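Local coordinates for protein alpha-galactosidase (PDB 3A5V) that probably hydrolyses terminal alpha-linked galactose from oligosaccharides and glycoconjugates, as a tetrameric fungal alpha-galactosidase of glycoside hydrolase family 27, at residues L5-Q10 with S297-A302; G172-A177 with S228-S233; V256-W261 with K282-N287; N303-W306 with Q312-S315; G316-A319 with Q323-I326. All coordinates share one frame; numbering follows the deposited sequence.

Contact 1. Residues L5-Q10 with S297-A302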
# COMPACT_ATOMS: atom_id res chain seq x y z
N LEU A 5 25.94 -11.25 20.77
CA LEU A 5 26.50 -9.99 20.30
C LEU A 5 25.48 -8.85 20.37
O LEU A 5 24.27 -9.11 20.46
CB LEU A 5 27.05 -10.13 18.87
CG LEU A 5 28.13 -11.21 18.66
CD1 LEU A 5 28.50 -11.37 17.19
CD2 LEU A 5 29.39 -10.92 19.47
N ALA A 6 25.97 -7.61 20.34
CA ALA A 6 25.09 -6.43 20.44
C ALA A 6 24.11 -6.51 21.62
O ALA A 6 22.91 -6.15 21.50
CB ALA A 6 24.34 -6.16 19.10
N ILE A 7 24.61 -6.96 22.77
CA ILE A 7 23.79 -7.02 24.00
C ILE A 7 23.31 -5.60 24.34
O ILE A 7 22.18 -5.40 24.80
CB ILE A 7 24.60 -7.61 25.19
CG1 ILE A 7 25.17 -8.99 24.86
CG2 ILE A 7 23.77 -7.64 26.47
CD1 ILE A 7 24.15 -10.00 24.46
N THR A 8 24.21 -4.64 24.12
CA THR A 8 23.89 -3.22 24.04
C THR A 8 24.14 -2.84 22.57
O THR A 8 24.79 -3.61 21.83
CB THR A 8 24.81 -2.38 24.94
OG1 THR A 8 26.18 -2.63 24.57
CG2 THR A 8 24.61 -2.70 26.42
N PRO A 9 23.63 -1.67 22.12
CA PRO A 9 23.91 -1.28 20.74
C PRO A 9 25.42 -1.20 20.44
O PRO A 9 26.20 -0.74 21.28
CB PRO A 9 23.26 0.11 20.62
CG PRO A 9 22.14 0.09 21.66
CD PRO A 9 22.74 -0.72 22.81
N GLN A 10 25.83 -1.64 19.24
CA GLN A 10 27.25 -1.55 18.84
C GLN A 10 27.70 -0.08 18.68
O GLN A 10 26.90 0.80 18.37
CB GLN A 10 27.53 -2.34 17.55
CG GLN A 10 26.81 -1.81 16.27
CD GLN A 10 25.44 -2.46 15.99
OE1 GLN A 10 24.70 -2.83 16.90
NE2 GLN A 10 25.10 -2.57 14.70
N SER A 297 21.66 -0.81 30.87
CA SER A 297 21.32 -2.23 31.08
C SER A 297 19.84 -2.60 30.95
O SER A 297 19.51 -3.79 30.80
CB SER A 297 21.88 -2.72 32.42
OG SER A 297 21.25 -2.03 33.48
N SER A 298 18.94 -1.62 31.00
CA SER A 298 17.52 -1.91 30.74
C SER A 298 17.20 -2.06 29.26
O SER A 298 16.10 -2.50 28.92
CB SER A 298 16.61 -0.85 31.39
OG SER A 298 16.78 -0.90 32.80
N PHE A 299 18.13 -1.67 28.37
CA PHE A 299 17.97 -1.95 26.92
C PHE A 299 16.69 -1.42 26.27
O PHE A 299 16.20 -2.01 25.31
CB PHE A 299 18.01 -3.46 26.66
CG PHE A 299 19.20 -4.13 27.21
CD1 PHE A 299 20.45 -3.59 27.03
CD2 PHE A 299 19.09 -5.28 27.92
CE1 PHE A 299 21.51 -4.18 27.56
CE2 PHE A 299 20.16 -5.85 28.42
CZ PHE A 299 21.37 -5.31 28.23
N SER A 300 16.17 -0.30 26.79
CA SER A 300 14.88 0.21 26.37
C SER A 300 15.04 1.55 25.65
O SER A 300 15.61 2.47 26.23
CB SER A 300 14.01 0.42 27.62
OG SER A 300 12.68 0.66 27.26
N PRO A 301 14.56 1.67 24.39
CA PRO A 301 14.53 2.99 23.78
C PRO A 301 13.61 3.95 24.54
O PRO A 301 12.60 3.52 25.13
CB PRO A 301 13.93 2.74 22.38
CG PRO A 301 14.17 1.30 22.10
CD PRO A 301 14.05 0.62 23.47
N ALA A 302 13.94 5.25 24.51
CA ALA A 302 13.00 6.25 25.03
C ALA A 302 11.81 6.34 24.06
O ALA A 302 11.99 6.16 22.85
CB ALA A 302 13.70 7.63 25.19
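Ile7 and Thr8 receive the ring of Phe299, which reaches over from the linker that follows the last barrel helix. At Ile7 the main chain makes the closest approach: the carbonyl O stands over one face of the ring, 3.1 Å from Phe299 CE1. That oxygen is also hydrogen-bonded to Ser233 OG. Ile7 CG2 lies anti to the backbone N (chi1 -56° for the CG1 branch), a turn that brings this methyl within 3.8 Å of Phe299 CZ, the two side chains running side by side. The end of Ile7 leads away from the ring, and the side chain also touches a mannose of an attached glycan, a setting where a branched apolar residue can serve both neighbours. Thr8 comes next, and its two branches divide the work. CG2 meets the ring at its edge and level with it, 3.6 Å from Phe299 CE1, while OG1 is hydrogen-bonded to Gln295. Across the ring from Ile7 O, Ser297 O lies 3.2 Å above the opposite face, nearer the ring's border than its middle, and the flat side chain lies between two carbonyl oxygens. Trp236 and Ser233 also touch Phe299. The arrangement belongs to the N-terminal end of the (beta/alpha)8 barrel, where the lead-in to the first strand meets the linker to the C-terminal beta sandwich.

Contact 2. Residues G172-A177 with S228-S233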
# COMPACT_ATOMS: atom_id res chain seq x y z
N GLY A 172 9.74 -4.02 6.53
CA GLY A 172 9.66 -4.08 8.00
C GLY A 172 10.61 -5.04 8.70
O GLY A 172 10.16 -6.03 9.31
N PRO A 173 11.94 -4.74 8.66
CA PRO A 173 12.92 -5.61 9.32
C PRO A 173 12.74 -5.68 10.85
O PRO A 173 13.12 -6.68 11.45
CB PRO A 173 14.26 -4.98 8.97
CG PRO A 173 13.93 -3.50 8.67
CD PRO A 173 12.57 -3.57 8.02
N TRP A 174 12.14 -4.65 11.46
CA TRP A 174 11.79 -4.66 12.90
C TRP A 174 10.84 -5.82 13.25
O TRP A 174 10.76 -6.21 14.42
CB TRP A 174 11.21 -3.30 13.35
CG TRP A 174 10.18 -2.77 12.39
CD1 TRP A 174 8.85 -3.11 12.33
CD2 TRP A 174 10.42 -1.86 11.31
NE1 TRP A 174 8.24 -2.43 11.28
CE2 TRP A 174 9.18 -1.66 10.64
CE3 TRP A 174 11.55 -1.16 10.85
CZ2 TRP A 174 9.05 -0.79 9.54
CZ3 TRP A 174 11.42 -0.30 9.76
CH2 TRP A 174 10.18 -0.13 9.11
N ASN A 175 10.12 -6.34 12.25
CA ASN A 175 9.31 -7.56 12.39
C ASN A 175 10.09 -8.82 11.96
O ASN A 175 10.17 -9.79 12.71
CB ASN A 175 8.00 -7.47 11.57
CG ASN A 175 7.16 -6.24 11.91
OD1 ASN A 175 6.93 -5.92 13.09
ND2 ASN A 175 6.68 -5.55 10.87
N PHE A 176 10.64 -8.81 10.74
CA PHE A 176 11.16 -10.05 10.15
C PHE A 176 12.59 -10.42 10.54
O PHE A 176 12.96 -11.60 10.49
CB PHE A 176 10.95 -10.12 8.61
CG PHE A 176 11.91 -9.27 7.78
CD1 PHE A 176 13.26 -9.64 7.63
CD2 PHE A 176 11.45 -8.13 7.10
CE1 PHE A 176 14.14 -8.86 6.84
CE2 PHE A 176 12.33 -7.33 6.31
CZ PHE A 176 13.69 -7.71 6.19
N ALA A 177 13.39 -9.42 10.91
CA ALA A 177 14.85 -9.62 11.04
C ALA A 177 15.30 -9.78 12.49
O ALA A 177 16.47 -9.99 12.76
CB ALA A 177 15.59 -8.44 10.39
N SER A 228 10.56 1.95 17.57
CA SER A 228 11.29 1.78 18.85
C SER A 228 10.71 0.63 19.66
O SER A 228 11.45 -0.12 20.31
CB SER A 228 11.20 3.07 19.69
OG SER A 228 12.02 4.09 19.15
N GLN A 229 9.38 0.49 19.60
CA GLN A 229 8.69 -0.57 20.34
C GLN A 229 9.24 -2.00 20.07
O GLN A 229 9.01 -2.91 20.87
CB GLN A 229 7.18 -0.54 20.02
CG GLN A 229 6.87 -0.75 18.53
CD GLN A 229 5.37 -0.69 18.24
OE1 GLN A 229 4.60 -1.44 18.83
NE2 GLN A 229 4.97 0.19 17.33
N LYS A 230 9.91 -2.20 18.92
CA LYS A 230 10.35 -3.53 18.53
C LYS A 230 11.76 -3.87 18.99
O LYS A 230 12.17 -5.03 18.94
CB LYS A 230 10.26 -3.73 16.99
CG LYS A 230 8.84 -3.60 16.38
CD LYS A 230 7.88 -4.65 16.89
CE LYS A 230 6.48 -4.37 16.35
NZ LYS A 230 5.53 -5.44 16.76
N ALA A 231 12.51 -2.85 19.42
CA ALA A 231 13.93 -2.98 19.75
C ALA A 231 14.11 -3.79 21.02
O ALA A 231 13.33 -3.62 21.96
CB ALA A 231 14.55 -1.60 19.94
N ARG A 232 15.14 -4.63 21.06
CA ARG A 232 15.44 -5.48 22.24
C ARG A 232 16.96 -5.67 22.32
O ARG A 232 17.66 -5.49 21.32
CB ARG A 232 14.83 -6.88 22.09
CG ARG A 232 13.29 -6.96 21.89
CD ARG A 232 12.51 -6.70 23.19
NE ARG A 232 11.07 -6.80 22.94
CZ ARG A 232 10.28 -5.78 22.56
NH1 ARG A 232 10.76 -4.55 22.42
NH2 ARG A 232 8.98 -6.00 22.34
N SER A 233 17.45 -6.08 23.48
CA SER A 233 18.86 -6.48 23.60
C SER A 233 19.17 -7.47 22.48
O SER A 233 18.40 -8.42 22.25
CB SER A 233 19.14 -7.13 24.96
OG SER A 233 20.52 -7.47 25.09
O HOH W 1 6.31 -7.80 15.11
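Trp174 and Lys230 meet on the outer layer of the (beta/alpha)8 barrel, where the short helix 173-176, ahead of strand 183-185, packs against the 3-10 turn 228-230, ahead of the neighbouring strand 236-238. Gly172 occupies the N-cap position, and its O accepts from both Asn175 N and Phe176 N. A CB at Gly172 would be crowded by Asn175 ND2, and the residue's positive phi (70°) is one that glycine adopts easily. From the helix Trp174 points its CB at the turn, with Lys230 CB 3.8 Å from Trp174 CB and Lys230 CG a little beyond. The same Lys230 CB lies 3.6 Å from Trp174 O, so the apolar root of the lysine is pressed against helix backbone and tryptophan stem together. The Trp174 side chain also packs on Trp184 and Asn237, with Gly172 CA and Pro173 CD over one face of the indole. Lysine suits this place because its methylene chain can pack while its amine reaches on: bent at chi2 (-63°) and extended thereafter, it crosses Asn175 obliquely, CE coming 3.6 Å from Asn175 OD1. Lys230 also packs on Leu210 of the second subunit, and Gln229 NE2 bonds to Ala200 O of that subunit. Just after the turn, Arg232 folds back, its NH1 giving hydrogen bonds to Gln229 O at 2.9 Å and to Ala231 O at 2.8 Å. Between the two polar tips a water donates to Asn175 OD1 at 2.8 Å and accepts from Lys230 NZ at 3.0 Å.

Contact 3. Residues V256-W261 with K282-N287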
# COMPACT_ATOMS: atom_id res chain seq x y z
N VAL A 256 21.42 17.32 19.11
CA VAL A 256 20.10 16.70 18.97
C VAL A 256 20.20 15.33 18.32
O VAL A 256 19.66 14.34 18.81
CB VAL A 256 19.14 17.63 18.18
CG1 VAL A 256 17.75 16.93 17.94
CG2 VAL A 256 18.95 18.87 18.93
N HIS A 257 20.91 15.30 17.20
CA HIS A 257 21.17 14.11 16.41
C HIS A 257 21.78 13.02 17.30
O HIS A 257 21.21 11.93 17.42
CB HIS A 257 22.08 14.58 15.25
CG HIS A 257 22.71 13.49 14.42
ND1 HIS A 257 22.04 12.37 13.99
CD2 HIS A 257 23.95 13.42 13.87
CE1 HIS A 257 22.84 11.64 13.24
NE2 HIS A 257 24.01 12.26 13.14
N TYR A 258 22.87 13.34 17.99
CA TYR A 258 23.53 12.35 18.85
C TYR A 258 22.62 11.88 20.00
O TYR A 258 22.54 10.68 20.31
CB TYR A 258 24.85 12.93 19.40
CG TYR A 258 25.74 11.90 20.06
CD1 TYR A 258 25.53 11.54 21.40
CD2 TYR A 258 26.76 11.26 19.35
CE1 TYR A 258 26.31 10.58 22.02
CE2 TYR A 258 27.57 10.29 19.97
CZ TYR A 258 27.33 9.96 21.31
OH TYR A 258 28.11 9.02 21.97
N THR A 259 21.96 12.83 20.65
CA THR A 259 21.07 12.53 21.79
C THR A 259 19.97 11.53 21.43
O THR A 259 19.72 10.56 22.17
CB THR A 259 20.39 13.83 22.31
OG1 THR A 259 21.40 14.76 22.77
CG2 THR A 259 19.37 13.53 23.44
N ILE A 260 19.28 11.78 20.32
CA ILE A 260 18.16 10.94 19.92
C ILE A 260 18.65 9.56 19.47
O ILE A 260 18.07 8.56 19.85
CB ILE A 260 17.24 11.62 18.85
CG1 ILE A 260 16.62 12.93 19.40
CG2 ILE A 260 16.12 10.67 18.37
CD1 ILE A 260 15.70 12.75 20.64
N TRP A 261 19.72 9.51 18.67
CA TRP A 261 20.33 8.22 18.30
C TRP A 261 20.72 7.43 19.57
O TRP A 261 20.45 6.23 19.68
CB TRP A 261 21.59 8.47 17.46
CG TRP A 261 21.39 8.55 15.93
CD1 TRP A 261 22.11 7.85 15.00
CD2 TRP A 261 20.47 9.38 15.18
NE1 TRP A 261 21.70 8.17 13.74
CE2 TRP A 261 20.70 9.10 13.80
CE3 TRP A 261 19.46 10.31 15.52
CZ2 TRP A 261 19.96 9.72 12.76
CZ3 TRP A 261 18.72 10.93 14.48
CH2 TRP A 261 18.98 10.62 13.12
N LYS A 282 34.43 16.55 20.17
CA LYS A 282 34.68 15.74 21.37
C LYS A 282 33.57 15.95 22.40
O LYS A 282 33.13 15.01 23.05
CB LYS A 282 36.03 16.10 22.01
CG LYS A 282 37.26 15.71 21.20
CD LYS A 282 38.56 16.15 21.93
CE LYS A 282 39.80 15.72 21.14
NZ LYS A 282 41.08 16.29 21.71
N GLU A 283 33.13 17.19 22.55
CA GLU A 283 32.04 17.52 23.49
C GLU A 283 30.79 16.67 23.23
O GLU A 283 30.12 16.23 24.18
CB GLU A 283 31.71 19.02 23.41
CG GLU A 283 30.68 19.48 24.43
CD GLU A 283 30.38 20.98 24.36
OE1 GLU A 283 31.22 21.75 23.83
OE2 GLU A 283 29.28 21.36 24.83
N ILE A 284 30.50 16.44 21.95
CA ILE A 284 29.30 15.66 21.56
C ILE A 284 29.51 14.13 21.62
O ILE A 284 28.64 13.38 22.08
CB ILE A 284 28.78 16.08 20.14
CG1 ILE A 284 28.48 17.60 20.05
CG2 ILE A 284 27.53 15.22 19.72
CD1 ILE A 284 27.44 18.14 21.09
N ILE A 285 30.67 13.65 21.15
CA ILE A 285 30.84 12.20 21.01
C ILE A 285 31.60 11.53 22.16
O ILE A 285 31.71 10.30 22.19
CB ILE A 285 31.45 11.81 19.63
CG1 ILE A 285 32.94 12.20 19.54
CG2 ILE A 285 30.58 12.40 18.46
CD1 ILE A 285 33.64 11.73 18.25
N MET A 286 32.13 12.32 23.09
CA MET A 286 32.94 11.72 24.17
C MET A 286 32.38 11.96 25.56
O MET A 286 33.12 12.00 26.54
CB MET A 286 34.41 12.20 24.11
CG MET A 286 35.12 11.91 22.78
SD MET A 286 36.87 12.38 22.93
CE MET A 286 37.50 11.94 21.31
N ASN A 287 31.06 12.11 25.64
CA ASN A 287 30.42 12.35 26.93
C ASN A 287 29.98 11.01 27.50
O ASN A 287 29.02 10.42 27.01
CB ASN A 287 29.24 13.33 26.76
CG ASN A 287 28.55 13.67 28.08
OD1 ASN A 287 28.33 12.79 28.92
ND2 ASN A 287 28.19 14.94 28.26
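Tyr258 projects from helix 251-263 onto the last turn of helix 279-285 and meets Ile284 and Ile285 there. Its CG is anti to the backbone N (chi1 -168°), which swings the ring out from its own helix and lays one face against the other backbone. Ile284 O sits 3.5 Å above that face, so the carbonyl oxygen points down onto the middle of the ring. Nearer the root of the tyrosine, Ile284 CG2 packs on Tyr258 CB at 3.5 Å, and the two side chains run antiparallel past one another. Ile285 takes the less usual conformation for a beta-branched helical residue: CG1 stands between the backbone N and the carbonyl carbon (chi1 72°), which places CG2 beside the ring, 4.0 Å from Tyr258 CE2. The remainder of Ile285 leads away from the tyrosine, and its side chain also touches Leu40. A tyrosine fits here because its ring supplies a broad flat surface while its hydroxyl, deep in the protein, still has a mate: Tyr258 OH is hydrogen-bonded to Tyr45 OH, which also bonds to Ile285 O. Just beyond, Asn287 caps helix 288-294 through OD1 to Val290 N, while its ND2 bonds to Leu363 O of the sandwich domain. This is helix-to-helix packing in the outer layer of the (beta/alpha)8 barrel, joining the helix before strand 268-270 to the one after it.

Contact 4. Residues N303-W306 with Q312-S315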
# COMPACT_ATOMS: atom_id res chain seq x y z
N ASN A 303 10.62 6.61 24.60
CA ASN A 303 9.40 6.75 23.79
C ASN A 303 9.05 8.22 23.56
O ASN A 303 9.26 9.04 24.45
CB ASN A 303 8.20 6.07 24.49
CG ASN A 303 8.46 4.61 24.80
OD1 ASN A 303 8.39 4.16 25.96
ND2 ASN A 303 8.79 3.87 23.77
N ARG A 304 8.49 8.56 22.39
CA ARG A 304 8.01 9.92 22.17
C ARG A 304 6.60 10.08 22.80
O ARG A 304 5.63 9.48 22.34
CB ARG A 304 8.01 10.32 20.68
CG ARG A 304 7.64 11.80 20.43
CD ARG A 304 8.09 12.30 19.06
NE ARG A 304 7.18 11.93 17.97
CZ ARG A 304 7.46 12.10 16.67
NH1 ARG A 304 8.64 12.57 16.28
NH2 ARG A 304 6.57 11.73 15.76
N ILE A 305 6.52 10.89 23.84
CA ILE A 305 5.31 11.04 24.66
C ILE A 305 4.31 11.99 24.00
O ILE A 305 3.11 11.71 23.98
CB ILE A 305 5.67 11.56 26.09
CG1 ILE A 305 6.65 10.59 26.76
CG2 ILE A 305 4.40 11.75 26.97
CD1 ILE A 305 6.20 9.10 26.71
N TRP A 306 4.80 13.09 23.45
CA TRP A 306 3.95 14.00 22.67
C TRP A 306 4.71 14.81 21.64
O TRP A 306 5.95 14.91 21.68
CB TRP A 306 3.10 14.94 23.56
CG TRP A 306 3.79 15.73 24.68
CD1 TRP A 306 3.59 15.55 26.02
CD2 TRP A 306 4.70 16.85 24.56
NE1 TRP A 306 4.30 16.48 26.74
CE2 TRP A 306 5.02 17.27 25.87
CE3 TRP A 306 5.30 17.53 23.48
CZ2 TRP A 306 5.89 18.35 26.14
CZ3 TRP A 306 6.16 18.59 23.74
CH2 TRP A 306 6.46 18.99 25.07
N GLN A 312 8.81 18.35 20.98
CA GLN A 312 8.62 16.91 21.25
C GLN A 312 9.18 16.56 22.62
O GLN A 312 10.18 17.14 23.06
CB GLN A 312 9.30 16.06 20.16
CG GLN A 312 8.92 16.51 18.73
CD GLN A 312 9.45 15.59 17.65
OE1 GLN A 312 9.92 14.47 17.91
NE2 GLN A 312 9.35 16.05 16.40
N LEU A 313 8.51 15.62 23.30
CA LEU A 313 8.98 15.09 24.59
C LEU A 313 9.27 13.59 24.44
O LEU A 313 8.43 12.85 23.91
CB LEU A 313 7.90 15.28 25.68
CG LEU A 313 8.17 14.62 27.05
CD1 LEU A 313 9.38 15.27 27.71
CD2 LEU A 313 6.95 14.67 27.98
N PHE A 314 10.44 13.16 24.91
CA PHE A 314 10.78 11.74 24.98
C PHE A 314 11.01 11.34 26.44
O PHE A 314 11.52 12.14 27.25
CB PHE A 314 12.06 11.43 24.18
CG PHE A 314 11.92 11.62 22.69
CD1 PHE A 314 11.94 12.90 22.12
CD2 PHE A 314 11.80 10.51 21.84
CE1 PHE A 314 11.82 13.07 20.72
CE2 PHE A 314 11.69 10.66 20.46
CZ PHE A 314 11.70 11.95 19.90
N SER A 315 10.66 10.10 26.75
CA SER A 315 10.81 9.57 28.10
C SER A 315 11.05 8.07 28.03
O SER A 315 10.32 7.36 27.32
CB SER A 315 9.53 9.85 28.91
OG SER A 315 9.61 9.26 30.19
O HOH W 2 8.09 6.02 28.28
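Asn303 and Ser315 form the hydrogen-bonded antiparallel pair at the open end of a beta hairpin, strands 303-308 and 311-318, which begins the C-terminal beta sandwich. Asn303 N gives to Ser315 O at 2.8 Å, and Ser315 N returns a bond to Asn303 O. Ser315 O has a second donor, a water that also donates to Asn303 OD1 and so ties side chain to strand. Farther along, Ile305 N bonds to Leu313 O at 2.7 Å while Leu313 N bonds to Trp306 O at 3.1 Å; two residues thus stand opposite one, in the manner of a beta bulge. Ile305 O is met by Arg196 NH2 of the second subunit. On the face holding Arg304 and Phe314, Arg304 CB lies over the phenyl ring in a CH-pi contact. Arg304 is modelled in two conformations; in the one described, NH1 has its main acceptor in Asn222 OD1, and an additional bond to Gln312 OE1 at 2.8 Å, bent to 137° and made from above the amide plane, is therefore doubtful. Ser315 OG has partners in Ile344 O and Gln323 NE2. On the other face Trp306 offers a flat hydrophobic wall to Leu313, with NE1 in a weak bond to Asp343 and the ring in a cation-pi contact with Lys308. A serine in place of Trp306 would probably uncover Leu313 on that side and deprive the Lys308 ammonium of its aromatic partner. Leu313 CB stands over the six-membered ring of Trp306, 3.6 Å from its centroid.

Contact 5. Residues G316-A319 with Q323-I326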
# COMPACT_ATOMS: atom_id res chain seq x y z
N GLY A 316 12.04 7.58 28.78
CA GLY A 316 12.33 6.16 28.81
C GLY A 316 12.94 5.68 30.11
O GLY A 316 13.58 6.44 30.81
N ASN A 317 12.76 4.41 30.44
CA ASN A 317 13.42 3.86 31.63
C ASN A 317 14.90 3.59 31.44
O ASN A 317 15.35 3.16 30.35
CB ASN A 317 12.79 2.51 32.00
CG ASN A 317 11.29 2.59 32.16
OD1 ASN A 317 10.55 2.14 31.30
ND2 ASN A 317 10.84 3.17 33.26
N LEU A 318 15.63 3.81 32.53
CA LEU A 318 17.04 3.44 32.67
C LEU A 318 17.17 2.53 33.90
O LEU A 318 16.18 2.28 34.60
CB LEU A 318 17.90 4.70 32.82
CG LEU A 318 17.90 5.74 31.69
CD1 LEU A 318 18.68 6.98 32.11
CD2 LEU A 318 18.44 5.16 30.38
N ALA A 319 18.37 2.03 34.16
CA ALA A 319 18.60 1.05 35.23
C ALA A 319 18.30 1.66 36.61
O ALA A 319 18.31 2.89 36.78
CB ALA A 319 20.05 0.54 35.17
N GLN A 323 15.15 7.46 35.03
CA GLN A 323 14.41 7.77 33.79
C GLN A 323 15.21 8.73 32.95
O GLN A 323 15.80 9.68 33.48
CB GLN A 323 13.06 8.43 34.12
CG GLN A 323 11.99 8.40 32.98
CD GLN A 323 11.31 7.04 32.85
OE1 GLN A 323 11.56 6.13 33.63
NE2 GLN A 323 10.46 6.90 31.84
N VAL A 324 15.22 8.51 31.64
CA VAL A 324 15.79 9.51 30.74
C VAL A 324 14.62 10.36 30.20
O VAL A 324 13.55 9.83 29.89
CB VAL A 324 16.68 8.91 29.60
CG1 VAL A 324 15.84 8.05 28.63
CG2 VAL A 324 17.42 10.03 28.83
N VAL A 325 14.82 11.67 30.16
CA VAL A 325 13.82 12.60 29.64
C VAL A 325 14.50 13.56 28.68
O VAL A 325 15.55 14.12 29.00
CB VAL A 325 13.06 13.36 30.77
CG1 VAL A 325 12.11 14.43 30.20
CG2 VAL A 325 12.26 12.36 31.63
N ILE A 326 13.91 13.71 27.50
CA ILE A 326 14.45 14.65 26.50
C ILE A 326 13.40 15.65 26.04
O ILE A 326 12.32 15.27 25.55
CB ILE A 326 14.99 13.91 25.24
CG1 ILE A 326 16.01 12.83 25.64
CG2 ILE A 326 15.61 14.91 24.25
CD1 ILE A 326 16.04 11.65 24.73
O HOH W 3 8.92 4.54 31.20
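Gly316 and Val324 exchange both backbone hydrogen bonds in the next hairpin of the C-terminal beta sandwich, formed by strands 311-318 and 322-329. Val324 N gives to Gly316 O at 2.8 Å, the C=O...N angle opening to 162°, and Gly316 N gives to Val324 O at 2.9 Å. In the adjoining non-hydrogen-bonded pair, Asn317 and Gln323 sit on one face. Their amides stand 90° apart, and a water accepts from Gln323 NE2 at 2.9 Å; its link to Asn317 OD1 is weak and, as Asn317 is modelled in two conformations, doubtful. The same NE2 is bonded to Ser315 OG, and serine and water together set the orientation of the Gln323 amide. Gln323 reaches this place by folding over the neighbouring strand: its CG is anti to the backbone N (chi1 -161°), but a bend at chi2 (78°) brings CD to 3.1 Å from Gly316 O. A long, flexible amide is apt here because it follows the backbone and still ends in a donor. Replacing Gln323 by a leucine would probably leave Ser315 OG and the water without the donor they share and disturb the packing over Gly316. A CB at Gly316 would sit close, 3.5 Å from Val324 CG1, so a glycine is consistent with the tight fit. Val324 turns to the opposite face, where it packs on Leu387. Leu318 also touches Lys265 and Asp296 and lies beside a bound polyether, probably from the crystallisation liquor. Against Val324 it brings one methyl, with Leu318 CD1 3.7 Å from Val324 CB.

Overall arrangement
From the N terminus, contact 1 opens just before the first barrel strand and closes only on the linker after helix 288-294, so it spans nearly the whole barrel. Contacts 2 and 3 nest inside that loop, one after the other: contact 2 joins two outer elements beside the second subunit, contact 3 two helices on the opposite side of the chain's centre. The linker then leads into contacts 4 and 5, successive hairpins of one antiparallel sheet that share strand 311-318. Direct touches tie the two domains: Ala302 packs against contacts 4 and 5, Ile260 against Phe314, Thr259 against Ile326, while Ser233 bonds to Ile7 between contacts 1 and 2.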